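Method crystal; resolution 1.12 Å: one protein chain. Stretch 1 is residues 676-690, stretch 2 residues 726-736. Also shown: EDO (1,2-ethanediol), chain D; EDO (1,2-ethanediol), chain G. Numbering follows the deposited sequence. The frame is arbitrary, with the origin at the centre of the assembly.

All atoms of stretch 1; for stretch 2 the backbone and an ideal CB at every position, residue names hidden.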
ATOM      1  N   GLN A 676       8.361  16.328  18.919  1.00 10.97           N
ATOM      2  CA  GLN A 676       8.189  16.160  17.478  1.00 11.40           C
ATOM      3  C   GLN A 676       8.662  14.806  16.947  1.00 10.72           C
ATOM      4  O   GLN A 676       9.150  14.719  15.825  1.00 10.75           O
ATOM      5  CB  GLN A 676       8.902  17.281  16.720  1.00 11.64           C
ATOM      6  CG  GLN A 676       8.308  18.666  16.899  1.00 13.33           C
ATOM      7  CD  GLN A 676       9.029  19.688  16.041  1.00 13.79           C
ATOM      8  OE1 GLN A 676       8.973  19.638  14.812  1.00 18.23           O
ATOM      9  NE2 GLN A 676       9.727  20.608  16.687  1.00 17.60           N
ATOM     10  N   HIS A 677       8.503  13.749  17.738  1.00 10.28           N
ATOM     11  CA  HIS A 677       8.873  12.412  17.271  1.00  9.66           C
ATOM     12  C   HIS A 677       8.179  12.067  15.953  1.00  9.54           C
ATOM     13  O   HIS A 677       7.001  12.375  15.763  1.00  9.53           O
ATOM     14  CB  HIS A 677       8.571  11.357  18.332  1.00  9.60           C
ATOM     15  CG  HIS A 677       9.009   9.977  17.948  1.00  8.83           C
ATOM     16  ND1 HIS A 677      10.330   9.651  17.728  1.00  9.26           N
ATOM     17  CD2 HIS A 677       8.300   8.843  17.726  1.00  8.68           C
ATOM     18  CE1 HIS A 677      10.414   8.377  17.388  1.00  9.65           C
ATOM     19  NE2 HIS A 677       9.197   7.863  17.382  1.00  9.48           N
ATOM     20  N   ARG A 678       8.917  11.431  15.048  1.00  9.45           N
ATOM     21  CA  ARG A 678       8.431  11.167  13.694  1.00  9.43           C
ATOM     22  C   ARG A 678       7.236  10.210  13.643  1.00  9.10           C
ATOM     23  O   ARG A 678       6.297  10.420  12.867  1.00  9.60           O
ATOM     24  CB  ARG A 678       9.566  10.650  12.808  1.00  9.36           C
ATOM     25  CG  ARG A 678       9.203  10.565  11.342  1.00 10.20           C
ATOM     26  CD  ARG A 678      10.440  10.371  10.505  1.00 11.46           C
ATOM     27  NE  ARG A 678      10.140  10.396   9.079  1.00 10.77           N
ATOM     28  CZ  ARG A 678      10.441   9.417   8.233  1.00 10.47           C
ATOM     29  NH1 ARG A 678      11.068   8.323   8.658  1.00 10.07           N
ATOM     30  NH2 ARG A 678      10.132   9.543   6.951  1.00 10.56           N
ATOM     31  N   HIS A 679       7.274   9.161  14.458  1.00  8.57           N
ATOM     32  CA  HIS A 679       6.151   8.240  14.567  1.00  8.31           C
ATOM     33  C   HIS A 679       5.044   8.844  15.425  1.00  7.71           C
ATOM     34  O   HIS A 679       5.310   9.651  16.312  1.00  8.05           O
ATOM     35  CB  HIS A 679       6.595   6.933  15.216  1.00  8.49           C
ATOM     36  CG  HIS A 679       7.411   6.047  14.327  1.00  9.35           C
ATOM     37  ND1 HIS A 679       8.742   6.279  14.053  1.00 11.43           N
ATOM     38  CD2 HIS A 679       7.087   4.904  13.683  1.00  9.20           C
ATOM     39  CE1 HIS A 679       9.195   5.327  13.257  1.00 11.73           C
ATOM     40  NE2 HIS A 679       8.212   4.480  13.017  1.00 12.36           N
ATOM     41  N   MET A 680       3.812   8.420  15.158  1.00  7.86           N
ATOM     42  CA  MET A 680       2.650   8.759  15.978  1.00  7.94           C
ATOM     43  C   MET A 680       1.877   7.462  16.196  1.00  7.44           C
ATOM     44  O   MET A 680       0.718   7.324  15.782  1.00  7.76           O
ATOM     45  CB  MET A 680       1.770   9.808  15.291  1.00  8.14           C
ATOM     46  CG  MET A 680       2.534  11.004  14.735  1.00  8.85           C
ATOM     47  SD  MET A 680       1.483  12.332  14.127  1.00  9.17           S
ATOM     48  CE  MET A 680       0.505  11.461  12.898  1.00 10.55           C
ATOM     49  N   SER A 681       2.533   6.504  16.838  1.00  7.36           N
ATOM     50  CA  SER A 681       2.002   5.146  16.927  1.00  7.17           C
ATOM     51  C   SER A 681       0.725   5.047  17.749  1.00  6.99           C
ATOM     52  O   SER A 681      -0.061   4.124  17.575  1.00  7.15           O
ATOM     53  CB  SER A 681       3.064   4.197  17.481  1.00  7.25           C
ATOM     54  OG  SER A 681       4.192   4.153  16.627  1.00  7.12           O
ATOM     55  N   HIS A 682       0.525   6.014  18.634  1.00  6.50           N
ATOM     56  CA  HIS A 682      -0.653   6.042  19.492  1.00  6.35           C
ATOM     57  C   HIS A 682      -1.884   6.689  18.849  1.00  6.27           C
ATOM     58  O   HIS A 682      -2.938   6.789  19.491  1.00  6.73           O
ATOM     59  CB  HIS A 682      -0.314   6.752  20.802  1.00  6.64           C
ATOM     60  CG  HIS A 682       0.095   8.181  20.631  1.00  7.25           C
ATOM     61  ND1 HIS A 682       1.028   8.583  19.700  1.00  8.03           N
ATOM     62  CD2 HIS A 682      -0.287   9.297  21.293  1.00  7.71           C
ATOM     63  CE1 HIS A 682       1.190   9.891  19.788  1.00  8.25           C
ATOM     64  NE2 HIS A 682       0.403  10.348  20.747  1.00  8.26           N
ATOM     65  N   LEU A 683      -1.767   7.112  17.592  1.00  6.35           N
ATOM     66  CA  LEU A 683      -2.888   7.759  16.914  1.00  6.45           C
ATOM     67  C   LEU A 683      -3.544   6.901  15.833  1.00  6.44           C
ATOM     68  O   LEU A 683      -4.355   7.397  15.057  1.00  6.50           O
ATOM     69  CB  LEU A 683      -2.479   9.128  16.362  1.00  6.90           C
ATOM     70  CG  LEU A 683      -2.036  10.158  17.409  1.00  7.26           C
ATOM     71  CD1 LEU A 683      -1.695  11.467  16.733  1.00  8.12           C
ATOM     72  CD2 LEU A 683      -3.087  10.372  18.502  1.00  9.26           C
ATOM     73  N   LEU A 684      -3.238   5.606  15.806  1.00  6.16           N
ATOM     74  CA  LEU A 684      -3.842   4.712  14.820  1.00  6.64           C
ATOM     75  C   LEU A 684      -5.352   4.563  14.987  1.00  6.58           C
ATOM     76  O   LEU A 684      -6.044   4.177  14.042  1.00  6.39           O
ATOM     77  CB  LEU A 684      -3.147   3.349  14.823  1.00  6.48           C
ATOM     78  CG  LEU A 684      -1.641   3.390  14.553  1.00  6.37           C
ATOM     79  CD1 LEU A 684      -1.092   1.972  14.471  1.00  7.05           C
ATOM     80  CD2 LEU A 684      -1.296   4.183  13.288  1.00  6.73           C
ATOM     81  N   GLY A 685      -5.855   4.878  16.178  1.00  6.48           N
ATOM     82  CA  GLY A 685      -7.296   4.901  16.426  1.00  6.61           C
ATOM     83  C   GLY A 685      -8.020   6.055  15.749  1.00  6.58           C
ATOM     84  O   GLY A 685      -9.237   5.991  15.534  1.00  7.01           O
ATOM     85  N   LEU A 686      -7.272   7.123  15.451  1.00  6.44           N
ATOM     86  CA  LEU A 686      -7.750   8.270  14.670  1.00  6.73           C
ATOM     87  C   LEU A 686      -7.707   7.978  13.168  1.00  6.43           C
ATOM     88  O   LEU A 686      -8.660   8.271  12.437  1.00  6.73           O
ATOM     89  CB  LEU A 686      -6.911   9.514  14.988  1.00  7.04           C
ATOM     90  CG  LEU A 686      -7.063  10.707  14.034  1.00  7.38           C
ATOM     91  CD1 LEU A 686      -8.424  11.357  14.179  1.00  7.34           C
ATOM     92  CD2 LEU A 686      -5.968  11.729  14.270  1.00  7.42           C
ATOM     93  N   PHE A 687      -6.578   7.441  12.717  1.00  6.51           N
ATOM     94  CA  PHE A 687      -6.457   6.944  11.362  1.00  6.44           C
ATOM     95  C   PHE A 687      -5.519   5.743  11.367  1.00  6.37           C
ATOM     96  O   PHE A 687      -4.389   5.847  11.848  1.00  6.34           O
ATOM     97  CB  PHE A 687      -5.935   7.989  10.365  1.00  6.56           C
ATOM     98  CG  PHE A 687      -5.935   7.467   8.971  1.00  6.29           C
ATOM     99  CD1 PHE A 687      -7.056   7.626   8.160  1.00  6.16           C
ATOM    100  CD2 PHE A 687      -4.874   6.697   8.508  1.00  6.80           C
ATOM    101  CE1 PHE A 687      -7.094   7.076   6.887  1.00  6.27           C
ATOM    102  CE2 PHE A 687      -4.909   6.140   7.246  1.00  7.11           C
ATOM    103  CZ  PHE A 687      -6.018   6.324   6.433  1.00  7.00           C
ATOM    104  N   PRO A 688      -5.943   4.615  10.768  1.00  6.29           N
ATOM    105  CA  PRO A 688      -7.169   4.387   9.987  1.00  6.63           C
ATOM    106  C   PRO A 688      -8.428   4.054  10.779  1.00  6.72           C
ATOM    107  O   PRO A 688      -9.512   3.967  10.184  1.00  6.79           O
ATOM    108  CB  PRO A 688      -6.794   3.178   9.132  1.00  7.04           C
ATOM    109  CG  PRO A 688      -5.866   2.395  10.013  1.00  6.82           C
ATOM    110  CD  PRO A 688      -5.073   3.422  10.780  1.00  6.67           C
ATOM    111  N   GLY A 689      -8.292   3.874  12.089  1.00  6.74           N
ATOM    112  CA  GLY A 689      -9.354   3.319  12.928  1.00  6.93           C
ATOM    113  C   GLY A 689     -10.569   4.199  13.153  1.00  7.08           C
ATOM    114  O   GLY A 689     -10.695   5.280  12.571  1.00  7.11           O
ATOM    115  N   ASP A 690     -11.480   3.710  13.990  1.00  7.16           N
ATOM    116  CA  ASP A 690     -12.683   4.469  14.348  1.00  7.47           C
ATOM    117  C   ASP A 690     -12.824   4.650  15.851  1.00  7.55           C
ATOM    118  O   ASP A 690     -13.925   4.877  16.364  1.00  7.62           O
ATOM    119  CB  ASP A 690     -13.956   3.854  13.739  1.00  8.27           C
ATOM    120  CG  ASP A 690     -14.379   2.554  14.406  1.00  8.60           C
ATOM    121  OD1 ASP A 690     -13.624   2.006  15.241  1.00  8.44           O
ATOM    122  OD2 ASP A 690     -15.491   2.074  14.078  1.00  9.01           O
ATOM    123  N   UNK A 726       2.642  10.712   4.595  1.00  8.53           N
ATOM    124  CA  UNK A 726       1.424   9.990   4.207  1.00  8.22           C
ATOM    125  C   UNK A 726       0.489   9.777   5.384  1.00  7.76           C
ATOM    126  O   UNK A 726      -0.717  10.031   5.286  1.00  8.38           O
ATOM    127  CB  UNK A 726       1.784   8.638   3.588  1.00  8.22           C
ATOM    128  N   UNK A 727       1.040   9.326   6.507  1.00  7.56           N
ATOM    129  CA  UNK A 727       0.248   9.133   7.716  1.00  7.38           C
ATOM    130  C   UNK A 727      -0.346  10.446   8.226  1.00  7.20           C
ATOM    131  O   UNK A 727      -1.519  10.510   8.615  1.00  7.08           O
ATOM    132  CB  UNK A 727       1.108   8.492   8.807  1.00  7.38           C
ATOM    133  N   UNK A 728       0.464  11.500   8.222  1.00  7.32           N
ATOM    134  CA  UNK A 728       0.012  12.786   8.742  1.00  7.43           C
ATOM    135  C   UNK A 728      -1.123  13.387   7.917  1.00  7.23           C
ATOM    136  O   UNK A 728      -2.077  13.917   8.483  1.00  7.45           O
ATOM    137  CB  UNK A 728       1.186  13.766   8.792  1.00  7.43           C
ATOM    138  N   UNK A 729      -1.039  13.289   6.594  1.00  7.13           N
ATOM    139  CA  UNK A 729      -2.127  13.761   5.732  1.00  7.26           C
ATOM    140  C   UNK A 729      -3.444  13.060   6.087  1.00  7.02           C
ATOM    141  O   UNK A 729      -4.466  13.715   6.311  1.00  6.98           O
ATOM    142  CB  UNK A 729      -1.782  13.524   4.260  1.00  7.26           C
ATOM    143  N   UNK A 730      -3.416  11.731   6.151  1.00  6.61           N
ATOM    144  CA  UNK A 730      -4.626  10.968   6.453  1.00  6.65           C
ATOM    145  C   UNK A 730      -5.166  11.227   7.854  1.00  6.66           C
ATOM    146  O   UNK A 730      -6.381  11.319   8.049  1.00  6.38           O
ATOM    147  CB  UNK A 730      -4.347   9.473   6.287  1.00  6.65           C
ATOM    148  N   UNK A 731      -4.260  11.359   8.821  1.00  6.53           N
ATOM    149  CA  UNK A 731      -4.637  11.616  10.209  1.00  6.97           C
ATOM    150  C   UNK A 731      -5.312  12.972  10.345  1.00  6.59           C
ATOM    151  O   UNK A 731      -6.382  13.090  10.949  1.00  6.48           O
ATOM    152  CB  UNK A 731      -3.410  11.545  11.120  1.00  6.97           C
ATOM    153  N   UNK A 732      -4.698  13.995   9.762  1.00  6.80           N
ATOM    154  CA  UNK A 732      -5.293  15.321   9.789  1.00  7.03           C
ATOM    155  C   UNK A 732      -6.629  15.377   9.042  1.00  6.76           C
ATOM    156  O   UNK A 732      -7.538  16.075   9.476  1.00  6.97           O
ATOM    157  CB  UNK A 732      -4.319  16.336   9.188  1.00  7.03           C
ATOM    158  N   UNK A 733      -6.776  14.625   7.953  1.00  6.59           N
ATOM    159  CA  UNK A 733      -8.056  14.609   7.235  1.00  6.79           C
ATOM    160  C   UNK A 733      -9.195  14.165   8.156  1.00  6.62           C
ATOM    161  O   UNK A 733     -10.290  14.734   8.127  1.00  6.38           O
ATOM    162  CB  UNK A 733      -7.974  13.684   6.019  1.00  6.79           C
ATOM    163  N   UNK A 734      -8.934  13.158   8.986  1.00  6.64           N
ATOM    164  CA  UNK A 734      -9.940  12.622   9.898  1.00  6.51           C
ATOM    165  C   UNK A 734     -10.386  13.630  10.959  1.00  6.79           C
ATOM    166  O   UNK A 734     -11.462  13.475  11.537  1.00  6.62           O
ATOM    167  CB  UNK A 734      -9.395  11.368  10.584  1.00  6.51           C
ATOM    168  N   UNK A 735      -9.566  14.649  11.222  1.00  6.71           N
ATOM    169  CA  UNK A 735      -9.915  15.699  12.186  1.00  7.35           C
ATOM    170  C   UNK A 735     -10.925  16.706  11.637  1.00  7.57           C
ATOM    171  O   UNK A 735     -11.497  17.484  12.405  1.00  8.04           O
ATOM    172  CB  UNK A 735      -8.649  16.439  12.623  1.00  7.35           C
ATOM    173  N   UNK A 736     -11.101  16.728  10.319  1.00  7.44           N
ATOM    174  CA  UNK A 736     -11.938  17.737   9.673  1.00  8.07           C
ATOM    175  C   UNK A 736     -11.213  19.024   9.307  1.00  8.35           C
ATOM    176  O   UNK A 736     -11.800  19.901   8.667  1.00  8.65           O
ATOM    177  CB  UNK A 736     -13.115  18.077  10.589  1.00  8.07           C
TER
HETATM  178  C1  EDO D4804       3.210   2.683  13.580  1.00 29.74           C
HETATM  179  O1  EDO D4804       3.989   3.948  13.869  1.00 30.59           O
HETATM  180  C2  EDO D4804       4.201   1.499  13.914  1.00 30.60           C
HETATM  181  O2  EDO D4804       5.298   1.492  12.890  1.00 27.98           O
HETATM  182  C1  EDO G4807      -9.099   4.805   5.851  1.00 42.74           C
HETATM  183  O1  EDO G4807     -10.438   5.512   5.821  1.00 37.02           O
HETATM  184  C2  EDO G4807      -8.912   4.169   4.418  1.00 43.60           C
HETATM  185  O2  EDO G4807     -10.036   3.282   4.193  1.00 37.12           O

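Stretch 2 runs as a helix past a loop rich in carbonyl oxygens, and that loop sets most of the rules. Position 726 lies out of reach of stretch 1, which therefore places no demand on it; it is Gly726, whose carbonyl receives a side-chain bond from a later position.

At 727 the CA-to-CB bond points sideways, with the CE of Met680 5.1 Å from the ideal CB. Beyond lie the backbone of Met680 and the CD2 methyl of Leu684, so a long side chain is wanted, either aliphatic or with a polar tip. The residue is Gln727, extended with chi1 and chi2 both t. Its amide is read largely through water: OE1 accepts from water 4, which also takes the N-H of Met680, and from water 3, which donates to the O of Arg678. NE2 donates to water 5, itself a donor to the O of Phe687.

Position 728 points away, yet Met680 CE is 4.8 Å from its ideal CB, and the carbonyls of His677 and Arg678 lie farther out. A long donor, lysine or arginine, could turn back to them. Arg728 does so: NH2 donates to the O of Arg678 at 3.1 Å and nearly straight (165°), while its CG packs 3.8 Å from the CE of Met680. NH2 also reaches water 2, which donates to the O of Gln676, so one nitrogen serves two carbonyls, one directly and one through water.

Position 729 is out of reach, and stretch 1 cannot choose its residue, Ile729.

At 730 the CB faces stretch 1 and its ideal position is 3.5 Å from the CE2 of Phe687. Something compact near the backbone suits this spot: alanine, serine or asparagine. Asn730 lays its CB 3.4 Å from the centroid of the Phe687 ring, 6° off the normal, a CH-pi contact over the face. Its ND2 turns back along the helix to the O of Gly726.

Position 731 marks the closest backbone approach, its CA 5.1 Å from the CA of Phe687. The ideal CB is ringed by Leu686 CD2, Met680 CE and Phe687 CB at 4.1 to 4.4 Å, which favours alanine, serine or perhaps threonine. Ser731 bonds through OG to the O of Gln727 and accepts from water 5.

Position 732 points away and 733 sideways, neither ideal CB having an atom of stretch 1 within 5.5 Å, so stretch 1 sets no demand; they are Trp732 and Ala733, without a contact to it.

Position 734 points toward stretch 1, where the Leu686 O is 3.7 Å from the ideal CB, and the carbonyls of Pro688 and Gly689 lie farther along the same loop. Acceptors without donors ask for a long cationic donor, arginine above all. Arg734 NH1 donates to the O of Gly689 at 2.9 Å and weakly to the O of Leu686, also 2.9 Å; NH2 donates to the O of Pro688 at 3.0 Å. Phe687 CD1 lies over one face of the Arg734 guanidinium, 3.5 Å from Arg734 CZ.

At 735, sideways near Leu686, a small or branched residue fits; Thr735 places CG2 4.4 Å from the CD2 of Leu686. Position 736 has positive phi, where a CB would jam against the preceding carbonyl: Gly736.

Stretch 2, residues 726-736: GQRINSWARTG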
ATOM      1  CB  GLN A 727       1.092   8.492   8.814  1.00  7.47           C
ATOM      2  CG  GLN A 727       0.324   8.302  10.108  1.00  8.49           C
ATOM      3  CD  GLN A 727       1.179   7.789  11.237  1.00  9.14           C
ATOM      4  OE1 GLN A 727       2.415   7.798  11.160  1.00 11.16           O
ATOM      5  NE2 GLN A 727       0.531   7.337  12.304  1.00  9.50           N
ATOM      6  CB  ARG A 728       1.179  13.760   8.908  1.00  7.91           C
ATOM      7  CG  ARG A 728       2.098  13.340  10.039  1.00  8.88           C
ATOM      8  CD  ARG A 728       3.369  14.146  10.085  1.00 11.53           C
ATOM      9  NE  ARG A 728       4.352  13.517  10.962  1.00 14.29           N
ATOM     10  CZ  ARG A 728       5.410  14.144  11.465  1.00 15.68           C
ATOM     11  NH1 ARG A 728       5.626  15.428  11.194  1.00 16.10           N
ATOM     12  NH2 ARG A 728       6.256  13.489  12.247  1.00 16.93           N
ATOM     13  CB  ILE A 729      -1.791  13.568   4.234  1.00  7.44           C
ATOM     14  CG1 ILE A 729      -0.611  14.458   3.833  1.00  8.19           C
ATOM     15  CG2 ILE A 729      -2.998  13.895   3.354  1.00  8.38           C
ATOM     16  CD1 ILE A 729       0.035  14.054   2.517  1.00  9.15           C
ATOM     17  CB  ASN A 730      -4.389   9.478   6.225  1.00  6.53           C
ATOM     18  CG  ASN A 730      -4.403   9.115   4.757  1.00  6.83           C
ATOM     19  OD1 ASN A 730      -5.457   8.813   4.185  1.00  7.03           O
ATOM     20  ND2 ASN A 730      -3.228   9.147   4.129  1.00  6.34           N
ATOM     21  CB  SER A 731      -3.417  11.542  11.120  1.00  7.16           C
ATOM     22  OG  SER A 731      -2.832  10.252  11.077  1.00  7.22           O
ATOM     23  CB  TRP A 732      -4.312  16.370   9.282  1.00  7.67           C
ATOM     24  CG  TRP A 732      -3.369  16.854  10.352  1.00  7.50           C
ATOM     25  CD1 TRP A 732      -2.084  16.445  10.565  1.00  8.27           C
ATOM     26  CD2 TRP A 732      -3.651  17.838  11.357  1.00  8.58           C
ATOM     27  NE1 TRP A 732      -1.544  17.120  11.637  1.00  8.69           N
ATOM     28  CE2 TRP A 732      -2.482  17.984  12.140  1.00  8.82           C
ATOM     29  CE3 TRP A 732      -4.776  18.613  11.670  1.00  9.27           C
ATOM     30  CZ2 TRP A 732      -2.404  18.877  13.218  1.00  9.81           C
ATOM     31  CZ3 TRP A 732      -4.701  19.500  12.744  1.00  9.83           C
ATOM     32  CH2 TRP A 732      -3.520  19.624  13.501  1.00  9.74           C
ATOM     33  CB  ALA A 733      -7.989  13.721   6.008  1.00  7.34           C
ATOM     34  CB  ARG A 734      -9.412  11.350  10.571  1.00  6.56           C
ATOM     35  CG  ARG A 734      -9.250  10.151   9.624  1.00  6.11           C
ATOM     36  CD  ARG A 734     -10.606   9.592   9.178  1.00  6.60           C
ATOM     37  NE  ARG A 734     -10.549   8.323   8.442  1.00  6.41           N
ATOM     38  CZ  ARG A 734     -10.374   7.130   9.009  1.00  6.10           C
ATOM     39  NH1 ARG A 734     -10.174   7.032  10.318  1.00  6.59           N
ATOM     40  NH2 ARG A 734     -10.383   6.033   8.262  1.00  6.38           N
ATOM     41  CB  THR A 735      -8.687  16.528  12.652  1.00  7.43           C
ATOM     42  OG1 THR A 735      -8.254  17.387  11.591  1.00  7.80           O
ATOM     43  CG2 THR A 735      -7.541  15.646  13.112  1.00  7.82           C
TER
HETATM   44  O   HOH W   1       7.287  17.573  13.152  1.00 18.91           O
HETATM   45  O   HOH W   2       8.343  14.809  13.341  1.00 20.15           O
HETATM   46  O   HOH W   3       4.007  10.425  11.403  1.00 12.16           O
HETATM   47  O   HOH W   4       3.334   6.484  13.296  1.00  9.82           O
HETATM   48  O   HOH W   5      -2.306   7.721  12.236  1.00  8.91           O
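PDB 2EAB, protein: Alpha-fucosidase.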